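Local coordinates for protein leucine--trna ligase (Agrobacterium radiobacter, PDB 5AH5) that probably joins leucine to tRNA(Leu) at the expense of ATP, as an aminoacyl-tRNA synthetase, and is linked to resistance to the toxic moiety of agrocin 84, at residues Asp9-Trp12 with Gln13-Asp17; Ala61-Gln64 with Ile65-Tyr69; Ile722-Glu725 with Leu726-Leu729; Ile658-Gln661 with Leu662-Ile666. One frame throughout, in Å; residues are numbered along the deposited sequence.

Contact 1 (Asp9-Trp12 with Gln13-Asp17)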
# COMPACT_ATOMS: atom_id res chain seq x y z
N ASP B 9 -14.39 -0.58 28.14
CA ASP B 9 -13.51 -0.24 27.00
C ASP B 9 -13.01 1.20 27.16
O ASP B 9 -11.79 1.47 27.09
CB ASP B 9 -14.22 -0.40 25.63
CG ASP B 9 -14.41 -1.86 25.21
OD1 ASP B 9 -13.99 -2.77 25.95
OD2 ASP B 9 -15.01 -2.13 24.16
N ALA B 10 -13.95 2.11 27.43
CA ALA B 10 -13.61 3.55 27.61
C ALA B 10 -12.72 3.78 28.82
O ALA B 10 -11.75 4.59 28.79
CB ALA B 10 -14.90 4.35 27.76
N PHE B 11 -13.02 3.07 29.91
CA PHE B 11 -12.20 3.14 31.12
C PHE B 11 -10.72 2.83 30.80
O PHE B 11 -9.81 3.64 31.15
CB PHE B 11 -12.77 2.22 32.21
CG PHE B 11 -11.93 2.18 33.46
CD1 PHE B 11 -12.15 3.10 34.48
CD2 PHE B 11 -10.94 1.22 33.62
CE1 PHE B 11 -11.38 3.08 35.63
CE2 PHE B 11 -10.17 1.18 34.77
CZ PHE B 11 -10.38 2.11 35.78
N TRP B 12 -10.48 1.72 30.09
CA TRP B 12 -9.09 1.31 29.75
C TRP B 12 -8.46 2.23 28.74
O TRP B 12 -7.26 2.51 28.84
CB TRP B 12 -9.00 -0.21 29.31
CG TRP B 12 -9.33 -1.08 30.50
CD1 TRP B 12 -10.44 -1.83 30.68
CD2 TRP B 12 -8.63 -1.09 31.74
NE1 TRP B 12 -10.44 -2.39 31.94
CE2 TRP B 12 -9.33 -1.95 32.61
CE3 TRP B 12 -7.42 -0.54 32.18
CZ2 TRP B 12 -8.89 -2.25 33.91
CZ3 TRP B 12 -6.96 -0.83 33.50
CH2 TRP B 12 -7.72 -1.66 34.33
N GLN B 13 -9.23 2.69 27.76
CA GLN B 13 -8.75 3.67 26.79
C GLN B 13 -8.24 4.92 27.53
O GLN B 13 -7.18 5.44 27.21
CB GLN B 13 -9.85 4.04 25.79
CG GLN B 13 -10.08 2.96 24.76
CD GLN B 13 -11.49 2.96 24.19
OE1 GLN B 13 -12.23 3.93 24.33
NE2 GLN B 13 -11.87 1.85 23.54
N GLN B 14 -8.90 5.31 28.58
CA GLN B 14 -8.47 6.52 29.27
C GLN B 14 -7.17 6.24 30.06
O GLN B 14 -6.20 7.04 30.04
CB GLN B 14 -9.60 7.08 30.10
CG GLN B 14 -9.42 8.56 30.33
CD GLN B 14 -9.76 8.92 31.72
OE1 GLN B 14 -10.93 9.12 32.05
NE2 GLN B 14 -8.74 9.02 32.55
N LYS B 15 -7.08 5.05 30.65
CA LYS B 15 -5.84 4.65 31.35
C LYS B 15 -4.64 4.70 30.44
O LYS B 15 -3.57 5.26 30.81
CB LYS B 15 -6.01 3.25 31.94
CG LYS B 15 -7.00 3.18 33.09
CD LYS B 15 -6.59 4.14 34.19
CE LYS B 15 -7.04 3.66 35.54
NZ LYS B 15 -7.53 4.78 36.35
N TRP B 16 -4.79 4.13 29.24
CA TRP B 16 -3.69 4.14 28.22
C TRP B 16 -3.31 5.60 27.83
O TRP B 16 -2.12 5.94 27.74
CB TRP B 16 -4.04 3.38 26.95
CG TRP B 16 -4.36 1.94 27.09
CD1 TRP B 16 -3.70 1.02 27.89
CD2 TRP B 16 -5.36 1.21 26.40
NE1 TRP B 16 -4.27 -0.19 27.77
CE2 TRP B 16 -5.29 -0.12 26.87
CE3 TRP B 16 -6.30 1.53 25.43
CZ2 TRP B 16 -6.14 -1.14 26.40
CZ3 TRP B 16 -7.17 0.55 24.98
CH2 TRP B 16 -7.08 -0.80 25.45
N ASP B 17 -4.33 6.41 27.56
CA ASP B 17 -4.16 7.87 27.29
C ASP B 17 -3.33 8.49 28.42
O ASP B 17 -2.25 9.03 28.18
CB ASP B 17 -5.50 8.64 27.19
CG ASP B 17 -6.38 8.21 25.99
OD1 ASP B 17 -5.81 7.87 24.94
OD2 ASP B 17 -7.65 8.26 26.08
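Four successive i to i+4 backbone bonds tie Asp9-Trp12 to Gln13-Asp17 as one run of helix 5-19, from Gln13 N to Asp9 O at 2.9 Å to Trp16 N on Trp12 O at 3.0 Å, the latter nearly straight at 168°. The same Trp12 oxygen lies over one face of the Trp16 indole, 3.3 Å above the plane and toward the rim, a close contact and not a further bond. With CG beside the backbone N (chi1 -60°) and the ring turned by chi2 -41°, the Trp16 indole lies back along the helix, its CZ2 4.2 Å from Trp12 CB. Lys15 crosses the Trp12 indole at a slant, its CG 3.9 Å from CE3. Its methylene CE then reaches the Phe11 ring at CZ, 3.7 Å away, so the aliphatic part of the lysine serves two aromatic neighbours. Phe11 in turn sets CD2 over the centre of one face of Trp12. The polar ends are engaged beyond this turn: Trp12 NE1 donates to Glu725, Trp16 NE1 to Glu724, and Gln13 pairs with His721. The indoles thus give this N-terminal helix an apolar surface whose two N-H groups are answered by carboxylates of helix 720-729.

Contact 2 (Ala61-Gln64 with Ile65-Tyr69)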
# COMPACT_ATOMS: atom_id res chain seq x y z
N ALA B 61 1.65 -2.63 16.55
CA ALA B 61 2.27 -1.54 17.28
C ALA B 61 2.32 -1.86 18.79
O ALA B 61 3.32 -1.63 19.40
CB ALA B 61 1.51 -0.23 17.06
N ARG B 62 1.23 -2.35 19.36
CA ARG B 62 1.18 -2.66 20.76
C ARG B 62 2.24 -3.72 21.15
O ARG B 62 2.85 -3.63 22.19
CB ARG B 62 -0.20 -3.20 21.12
CG ARG B 62 -1.25 -2.11 21.26
CD ARG B 62 -2.60 -2.72 21.48
NE ARG B 62 -3.65 -1.74 21.59
CZ ARG B 62 -4.09 -1.17 22.70
NH1 ARG B 62 -3.58 -1.43 23.89
NH2 ARG B 62 -5.10 -0.30 22.62
N MET B 63 2.46 -4.69 20.27
CA MET B 63 3.45 -5.69 20.53
C MET B 63 4.83 -5.02 20.48
O MET B 63 5.67 -5.32 21.32
CB MET B 63 3.42 -6.84 19.52
CG MET B 63 4.27 -7.97 20.06
SD MET B 63 4.39 -9.30 18.93
CE MET B 63 5.40 -8.85 17.53
N GLN B 64 5.07 -4.19 19.47
CA GLN B 64 6.40 -3.63 19.29
C GLN B 64 6.71 -2.67 20.41
O GLN B 64 7.82 -2.64 20.89
CB GLN B 64 6.61 -2.96 17.95
CG GLN B 64 6.46 -3.85 16.76
CD GLN B 64 7.55 -4.90 16.70
OE1 GLN B 64 7.59 -5.78 17.54
NE2 GLN B 64 8.38 -4.84 15.69
N ILE B 65 5.71 -2.00 20.91
CA ILE B 65 5.90 -1.22 22.11
C ILE B 65 6.29 -2.06 23.34
O ILE B 65 7.22 -1.71 24.07
CB ILE B 65 4.65 -0.40 22.44
CG1 ILE B 65 4.47 0.71 21.37
CG2 ILE B 65 4.72 0.15 23.86
CD1 ILE B 65 3.16 1.45 21.42
N ALA B 66 5.54 -3.10 23.60
CA ALA B 66 5.92 -4.06 24.66
C ALA B 66 7.30 -4.63 24.50
O ALA B 66 7.93 -4.94 25.51
CB ALA B 66 4.89 -5.18 24.80
N ARG B 67 7.79 -4.77 23.27
CA ARG B 67 9.11 -5.29 23.01
C ARG B 67 10.22 -4.26 23.11
O ARG B 67 11.32 -4.54 22.62
CB ARG B 67 9.17 -6.01 21.66
CG ARG B 67 8.43 -7.36 21.69
CD ARG B 67 8.23 -7.90 20.31
NE ARG B 67 9.39 -8.57 19.86
CZ ARG B 67 9.90 -8.60 18.64
NH1 ARG B 67 9.36 -7.98 17.58
NH2 ARG B 67 10.97 -9.34 18.47
N GLY B 68 9.93 -3.07 23.65
CA GLY B 68 10.95 -2.02 23.84
C GLY B 68 11.22 -1.08 22.65
O GLY B 68 12.02 -0.13 22.78
N TYR B 69 10.58 -1.30 21.49
CA TYR B 69 10.79 -0.39 20.38
C TYR B 69 10.18 1.03 20.72
O TYR B 69 9.21 1.15 21.50
CB TYR B 69 10.19 -0.92 19.07
CG TYR B 69 10.83 -2.12 18.46
CD1 TYR B 69 10.44 -3.41 18.84
CD2 TYR B 69 11.81 -1.99 17.50
CE1 TYR B 69 11.04 -4.54 18.26
CE2 TYR B 69 12.39 -3.09 16.89
CZ TYR B 69 12.03 -4.35 17.30
OH TYR B 69 12.59 -5.40 16.70
O HOH W 1 10.78 -6.55 15.08
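Gln64 and Arg67 run side by side in the same direction, their amide and guanidinium planes only 24° apart, and Arg67 NH1 donates to Gln64 OE1 at 2.8 Å. The bond lies in the carbonyl plane and uses a lone pair, while the oxygen sits at the guanidinium edge, 15° out of its plane. The other end of the amide meets Tyr69: Gln64 NE2 stands over one face of the phenol ring, toward the rim, with CE1 3.7 Å away and the planes inclined by 35°. A bend at chi2 turns the glutamine back toward both partners. One water accepts from Gln64 NE2 at 3.0 Å and from Arg67 NH1, and is also bonded to Tyr69 OH. Beneath these side chains helix 48-66 ends in a Schellman motif, with Gly68 at positive phi as C-prime residue, Tyr69 N bonded to Gln64 O at 3.1 Å and Gly68 N to Ile65 O; strand 70-72 of the beta-alpha-beta unit begun by strand 32-37 follows. Met63 lies alongside the arginine, its CG 4.0 Å from Arg67 CD. Glu674, at the end of helix 653-674, is a third partner of Arg67 NH1, through a salt bridge, so its two N-H groups are probably shared.

Contact 3 (Ile722-Glu725 with Leu726-Leu729)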
# COMPACT_ATOMS: atom_id res chain seq x y z
N ILE B 722 -10.08 -6.17 27.35
CA ILE B 722 -10.33 -7.35 28.19
C ILE B 722 -9.05 -7.77 28.89
O ILE B 722 -9.05 -8.23 30.01
CB ILE B 722 -10.87 -8.52 27.32
CG1 ILE B 722 -12.40 -8.48 27.33
CG2 ILE B 722 -10.39 -9.88 27.80
CD1 ILE B 722 -13.06 -9.07 26.08
N SER B 723 -7.95 -7.65 28.22
CA SER B 723 -6.67 -8.01 28.82
C SER B 723 -6.30 -7.16 30.02
O SER B 723 -5.79 -7.71 31.01
CB SER B 723 -5.58 -7.98 27.79
OG SER B 723 -5.82 -9.01 26.85
N GLU B 724 -6.54 -5.84 29.94
CA GLU B 724 -6.32 -4.96 31.05
C GLU B 724 -7.27 -5.34 32.15
O GLU B 724 -6.87 -5.34 33.30
CB GLU B 724 -6.52 -3.45 30.71
CG GLU B 724 -5.52 -2.87 29.74
CD GLU B 724 -4.07 -2.82 30.22
OE1 GLU B 724 -3.86 -3.12 31.40
OE2 GLU B 724 -3.12 -2.56 29.40
N GLU B 725 -8.51 -5.67 31.80
CA GLU B 725 -9.49 -5.97 32.83
C GLU B 725 -8.98 -7.19 33.65
O GLU B 725 -9.01 -7.19 34.87
CB GLU B 725 -10.85 -6.32 32.19
CG GLU B 725 -12.03 -6.52 33.13
CD GLU B 725 -12.67 -5.23 33.63
OE1 GLU B 725 -12.34 -4.12 33.15
OE2 GLU B 725 -13.56 -5.35 34.48
N LEU B 726 -8.57 -8.23 32.94
CA LEU B 726 -8.19 -9.49 33.60
C LEU B 726 -6.92 -9.34 34.38
O LEU B 726 -6.86 -9.75 35.54
CB LEU B 726 -8.06 -10.59 32.57
CG LEU B 726 -9.42 -10.91 31.98
CD1 LEU B 726 -9.28 -11.99 30.91
CD2 LEU B 726 -10.43 -11.28 33.04
N TRP B 727 -5.93 -8.68 33.78
CA TRP B 727 -4.70 -8.29 34.50
C TRP B 727 -4.97 -7.62 35.82
O TRP B 727 -4.42 -8.06 36.87
CB TRP B 727 -3.87 -7.39 33.61
CG TRP B 727 -2.50 -6.98 34.04
CD1 TRP B 727 -2.12 -5.75 34.44
CD2 TRP B 727 -1.31 -7.74 33.94
NE1 TRP B 727 -0.78 -5.69 34.65
CE2 TRP B 727 -0.24 -6.89 34.31
CE3 TRP B 727 -1.04 -9.06 33.58
CZ2 TRP B 727 1.08 -7.34 34.38
CZ3 TRP B 727 0.26 -9.49 33.59
CH2 TRP B 727 1.32 -8.65 34.02
N ALA B 728 -5.83 -6.60 35.80
CA ALA B 728 -6.23 -5.90 37.03
C ALA B 728 -7.00 -6.78 37.99
O ALA B 728 -6.76 -6.72 39.20
CB ALA B 728 -7.06 -4.65 36.74
N LEU B 729 -7.96 -7.53 37.47
CA LEU B 729 -8.71 -8.46 38.29
C LEU B 729 -7.76 -9.48 39.03
O LEU B 729 -7.94 -9.80 40.19
CB LEU B 729 -9.72 -9.18 37.45
CG LEU B 729 -10.65 -10.15 38.16
CD1 LEU B 729 -11.68 -9.40 39.01
CD2 LEU B 729 -11.30 -11.06 37.10
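Leu726 places CG beside its backbone N (chi1 -67°) and extends CD1 back along the helix, which brings that methyl to 3.9 Å from Ile722 CG2. The two side chains lie side by side and point the same way, one turn apart. The same torsion leaves Leu726 CG against the Ile722 carbonyl, 3.3 Å from its O, although that oxygen already receives Leu726 N at 3.0 Å. Trp727 is set differently: its CG is anti to the backbone N (chi1 -173°), and the indole leads away from the preceding turn; CB, placed by the backbone, is 3.2 Å from Ser723 O. Contact between side chains is slight there, with Glu724 OE1 4.4 Å from Trp727 CD1. Regular i to i+4 bonds continue to the end of helix 720-729, closing with Leu729 N on Glu725 O at 2.8 Å. The apolar pair packs on neighbouring helices: Ile722 meets Leu623 of helix 617-632, and Leu726 meets both that helix and Val712 of helix 701-715, which belongs, like helix 720-729, to the anticodon-binding domain. Glu724 accepts the backbone N-H groups of Val736 and Ala737, Glu725 forms a salt bridge with Arg8, and each also takes an indole of helix 5-19. Several donors around each carboxylate would probably favour the ionised form and offset the cost of burying Glu724, while the isoleucine and leucine add an apolar pair toward helix 617-632.

Contact 4 (Ile658-Gln661 with Leu662-Ile666)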
# COMPACT_ATOMS: atom_id res chain seq x y z
N ILE B 658 2.99 -27.81 30.64
CA ILE B 658 2.35 -26.51 30.58
C ILE B 658 3.41 -25.46 30.24
O ILE B 658 3.26 -24.74 29.24
CB ILE B 658 1.59 -26.17 31.87
CG1 ILE B 658 0.39 -27.10 32.01
CG2 ILE B 658 1.11 -24.71 31.85
CD1 ILE B 658 -0.28 -27.08 33.38
N ALA B 659 4.50 -25.42 31.02
CA ALA B 659 5.53 -24.39 30.87
C ALA B 659 6.08 -24.40 29.46
O ALA B 659 6.25 -23.37 28.84
CB ALA B 659 6.63 -24.56 31.88
N ARG B 660 6.30 -25.59 28.95
CA ARG B 660 6.77 -25.73 27.61
C ARG B 660 5.84 -25.19 26.54
O ARG B 660 6.32 -24.65 25.52
CB ARG B 660 7.04 -27.20 27.31
CG ARG B 660 7.45 -27.41 25.87
CD ARG B 660 7.97 -28.80 25.54
NE ARG B 660 7.59 -29.07 24.16
CZ ARG B 660 6.45 -29.62 23.79
NH1 ARG B 660 5.55 -30.03 24.70
NH2 ARG B 660 6.19 -29.78 22.49
N GLN B 661 4.55 -25.46 26.69
CA GLN B 661 3.54 -25.05 25.73
C GLN B 661 3.44 -23.49 25.66
O GLN B 661 3.36 -22.92 24.59
CB GLN B 661 2.21 -25.70 26.09
CG GLN B 661 2.14 -27.18 25.71
CD GLN B 661 1.24 -27.37 24.51
OE1 GLN B 661 0.04 -27.70 24.64
NE2 GLN B 661 1.79 -27.07 23.33
N LEU B 662 3.54 -22.86 26.81
CA LEU B 662 3.60 -21.44 26.92
C LEU B 662 4.78 -20.84 26.24
O LEU B 662 4.61 -19.84 25.55
CB LEU B 662 3.48 -20.99 28.37
CG LEU B 662 1.98 -20.78 28.62
CD1 LEU B 662 1.27 -22.07 29.07
CD2 LEU B 662 1.71 -19.65 29.56
N GLN B 663 5.94 -21.50 26.31
CA GLN B 663 7.13 -20.97 25.71
C GLN B 663 7.03 -21.04 24.23
O GLN B 663 7.44 -20.08 23.55
CB GLN B 663 8.40 -21.73 26.12
CG GLN B 663 8.65 -21.82 27.61
CD GLN B 663 8.60 -20.50 28.26
OE1 GLN B 663 9.29 -19.60 27.83
NE2 GLN B 663 7.86 -20.38 29.39
N LEU B 664 6.56 -22.17 23.72
CA LEU B 664 6.24 -22.22 22.31
C LEU B 664 5.23 -21.11 21.87
O LEU B 664 5.26 -20.71 20.74
CB LEU B 664 5.67 -23.56 21.88
CG LEU B 664 6.53 -24.80 22.20
CD1 LEU B 664 5.80 -26.01 21.65
CD2 LEU B 664 7.97 -24.66 21.67
N ALA B 665 4.26 -20.80 22.72
CA ALA B 665 3.20 -19.88 22.40
C ALA B 665 3.81 -18.47 22.36
O ALA B 665 3.55 -17.73 21.41
CB ALA B 665 2.09 -19.97 23.41
N ILE B 666 4.69 -18.16 23.30
CA ILE B 666 5.43 -16.87 23.26
C ILE B 666 6.15 -16.72 21.93
O ILE B 666 6.00 -15.69 21.23
CB ILE B 666 6.44 -16.74 24.41
CG1 ILE B 666 5.71 -16.67 25.75
CG2 ILE B 666 7.34 -15.53 24.24
CD1 ILE B 666 6.66 -16.80 26.95
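Ile658 CG2 and Leu662 CD1 meet at 3.8 Å, the two side chains lying side by side and pointing the same way one helical turn apart. Leu662 CD1 also comes within 3.3 Å of Ile658 O, the carbonyl that takes the Leu662 N-H in a bond of 3.1 Å at 167°. On another side of the helix Arg660 and Leu664 cross: methyl CD1 of the leucine sits over one face of the guanidinium, 3.9 Å from NH2. The Arg660 chain leaves with CG anti to the backbone N (chi1 176°) and bends at chi3, and chi4 (-88°) turns the guanidinium so that a face meets the methyl. Both pairs have an i to i+4 spacing within helix 653-674, a long helix of the anticodon-binding domain, and Leu664 N is bonded to Arg660 O at 3.1 Å. Gln663 curls back over the preceding turn, with CG 3.1 Å from Ala659 O; its NE2 makes a weak bond of 3.4 Å to that same oxygen, which also takes the Gln663 backbone N-H. Its other amide atom, OE1, accepts from Asn745 N, so OE1 is held firmly and NE2 only weakly. Further out, a salt bridge to Glu657 probably helps to position the guanidinium of Arg660. Ile658 packs on Leu692 of helix 678-695 and, together with Leu662, on Ser707 of helix 701-715, while Ala665 rests on Val688.

In the fold
Contacts 1 and 3 form a direct interface between the N-terminal helix and the anticodon-binding domain: their centres are 12 Å apart, Trp12 NE1 lies 2.8 Å from Glu725 OE1, and Trp16 NE1 lies 3.1 Å from Glu724 OE2. Contact 1 also touches contact 2, where Trp16 CZ3 is 3.3 Å from Arg62 NH2 in a cation-pi pair. Contact 4 touches none of the others, but it shares helix 653-674 with Glu674, the salt-bridge partner of Arg67 in contact 2. All four lie away from the leucyl-adenylate analogue and the zinc site. Contact 4 comes nearest the bound tRNA, about 6 Å between nearest atoms, against about 18 Å for contact 1.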